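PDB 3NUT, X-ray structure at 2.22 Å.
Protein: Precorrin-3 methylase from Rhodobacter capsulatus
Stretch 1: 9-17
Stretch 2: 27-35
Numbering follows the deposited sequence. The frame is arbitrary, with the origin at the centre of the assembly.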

# COMPACT_ATOMS: atom_id res chain seq x y z
N GLY A 9 13.65 24.84 11.22
CA GLY A 9 13.53 23.92 10.09
C GLY A 9 12.80 22.62 10.34
O GLY A 9 12.22 22.39 11.41
N TRP A 10 12.81 21.74 9.35
CA TRP A 10 12.24 20.43 9.52
C TRP A 10 12.80 19.40 8.56
O TRP A 10 13.61 19.71 7.71
CB TRP A 10 10.73 20.50 9.40
CG TRP A 10 10.16 21.38 8.31
CD1 TRP A 10 9.48 22.55 8.49
CD2 TRP A 10 10.15 21.13 6.90
NE1 TRP A 10 9.05 23.05 7.29
CE2 TRP A 10 9.43 22.20 6.29
CE3 TRP A 10 10.66 20.11 6.09
CZ2 TRP A 10 9.23 22.29 4.89
CZ3 TRP A 10 10.47 20.20 4.70
CH2 TRP A 10 9.77 21.29 4.11
N VAL A 11 12.35 18.16 8.69
CA VAL A 11 12.77 17.11 7.78
C VAL A 11 11.47 16.46 7.34
O VAL A 11 10.68 15.99 8.16
CB VAL A 11 13.67 16.04 8.49
CG1 VAL A 11 13.98 14.87 7.59
CG2 VAL A 11 14.97 16.65 9.03
N THR A 12 11.26 16.42 6.04
CA THR A 12 10.12 15.71 5.52
C THR A 12 10.68 14.53 4.75
O THR A 12 11.62 14.66 3.97
CB THR A 12 9.29 16.63 4.58
OG1 THR A 12 8.63 17.64 5.36
CG2 THR A 12 8.22 15.81 3.80
N VAL A 13 10.12 13.35 4.97
CA VAL A 13 10.45 12.23 4.11
C VAL A 13 9.26 12.07 3.18
O VAL A 13 8.16 11.89 3.64
CB VAL A 13 10.73 10.96 4.92
CG1 VAL A 13 11.24 9.85 4.00
CG2 VAL A 13 11.77 11.27 5.96
N ALA A 14 9.49 12.18 1.87
CA ALA A 14 8.42 12.27 0.90
C ALA A 14 8.48 11.19 -0.18
O ALA A 14 9.51 11.04 -0.85
CB ALA A 14 8.46 13.65 0.24
N GLY A 15 7.36 10.48 -0.40
CA GLY A 15 7.30 9.49 -1.47
C GLY A 15 6.96 10.05 -2.85
O GLY A 15 6.02 10.81 -3.02
N LEU A 16 7.74 9.67 -3.85
CA LEU A 16 7.55 10.19 -5.19
C LEU A 16 6.70 9.29 -6.06
O LEU A 16 6.56 9.57 -7.28
CB LEU A 16 8.91 10.40 -5.87
CG LEU A 16 9.87 11.42 -5.25
CD1 LEU A 16 11.13 11.53 -6.05
CD2 LEU A 16 9.25 12.82 -5.18
N GLY A 17 6.11 8.22 -5.51
CA GLY A 17 5.40 7.23 -6.34
C GLY A 17 6.32 6.37 -7.24
O GLY A 17 7.56 6.47 -7.16
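Stretch 2 27-35: EVTAALAEA

How does stretch 2 lie on the strand? Residues 10-15 of stretch 1 are extended, while stretch 2 is helical from Glu-27, continuing a helix that begins earlier in the chain. The helix runs roughly against the strand, with a signed crossing angle of -134° and a closest approach of 8.7 Å between axes. The CA atoms come nearest at Ala-14 and Val-28, 6.2 Å apart; the CA atoms of Thr-12 and Ala-31 are 7.7 Å apart.

What does Val-28 touch at the close end? Its CA-to-CB bond points toward the strand, and its chi1 is t, at 167°. Both methyls of Val-28 lie 3.7 Å from Gly-15 O, through CG1 and CG2 alike, and Val-28 CG1 also packs 3.9 Å from Ala-14 CB and 4.2 Å from Leu-16 CD2. Leu-16 starts out sideways, but its end comes nearer, so that its CD2 also meets Leu-32 CD1 at 4.0 Å. Val-28 and Leu-32 are one helical turn apart, joined by the hydrogen bond from Leu-32 N to Val-28 O (3.1 Å).

How does Trp-10 reach the helix at the other end of the strand? Its CB departs sideways, yet the large indole carries its end closer, with chi1 at 41° (p) and chi2 at -111°. The ring presents its edge: Trp-10 CZ2 lies 4.2 Å from Glu-34 CB, and Trp-10 CH2 lies 4.4 Å from Ala-31 O.

What fills the middle? Ala-31 points toward the strand, and its CB is 4.3 Å from Thr-12 CG2, a methyl-to-methyl approach. Val-11 and Val-13, alternating with the contacting strand residues, stay out of reach. No hydrogen bond crosses between the stretches; the contact, burying 322 Å² in all, rests on packing.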

# COMPACT_ATOMS: atom_id res chain seq x y z
N GLU A 27 0.22 17.10 -1.95
CA GLU A 27 0.92 17.32 -0.67
C GLU A 27 2.44 17.22 -0.86
O GLU A 27 3.20 18.08 -0.34
CB GLU A 27 0.44 16.30 0.38
CG GLU A 27 1.39 16.12 1.59
CD GLU A 27 0.79 15.32 2.74
OE1 GLU A 27 1.07 14.11 2.91
OE2 GLU A 27 0.03 15.91 3.51
N VAL A 28 2.89 16.19 -1.62
CA VAL A 28 4.33 16.01 -1.87
C VAL A 28 4.84 17.07 -2.84
O VAL A 28 5.87 17.68 -2.60
CB VAL A 28 4.75 14.55 -2.28
CG1 VAL A 28 6.20 14.51 -2.83
CG2 VAL A 28 4.60 13.59 -1.11
N THR A 29 4.11 17.34 -3.93
CA THR A 29 4.51 18.44 -4.80
C THR A 29 4.69 19.78 -3.98
O THR A 29 5.61 20.54 -4.25
CB THR A 29 3.55 18.62 -5.97
OG1 THR A 29 3.60 17.45 -6.82
CG2 THR A 29 3.87 19.92 -6.82
N ALA A 30 3.82 20.03 -3.00
CA ALA A 30 3.91 21.26 -2.17
C ALA A 30 5.11 21.30 -1.21
O ALA A 30 5.72 22.35 -1.04
CB ALA A 30 2.60 21.49 -1.41
N ALA A 31 5.44 20.16 -0.58
CA ALA A 31 6.66 20.06 0.23
C ALA A 31 7.93 20.34 -0.60
O ALA A 31 8.85 21.04 -0.17
CB ALA A 31 6.76 18.68 0.91
N LEU A 32 7.97 19.76 -1.80
CA LEU A 32 9.12 19.94 -2.69
C LEU A 32 9.25 21.42 -3.06
O LEU A 32 10.37 21.91 -3.21
CB LEU A 32 8.99 19.06 -3.97
CG LEU A 32 9.20 17.53 -3.87
CD1 LEU A 32 8.69 16.83 -5.13
CD2 LEU A 32 10.67 17.16 -3.63
N ALA A 33 8.12 22.11 -3.23
CA ALA A 33 8.16 23.56 -3.53
C ALA A 33 8.61 24.39 -2.31
O ALA A 33 9.05 25.53 -2.47
CB ALA A 33 6.79 24.08 -4.07
N GLU A 34 8.50 23.80 -1.12
CA GLU A 34 8.94 24.47 0.13
C GLU A 34 10.36 24.18 0.60
O GLU A 34 10.88 24.91 1.42
CB GLU A 34 8.03 24.10 1.29
CG GLU A 34 6.73 24.78 1.33
CD GLU A 34 6.42 25.19 2.73
OE1 GLU A 34 5.62 24.47 3.38
OE2 GLU A 34 7.01 26.21 3.19
N ALA A 35 10.96 23.09 0.11
CA ALA A 35 12.31 22.67 0.48
C ALA A 35 13.38 23.72 0.27
O ALA A 35 13.45 24.30 -0.82
CB ALA A 35 12.68 21.46 -0.34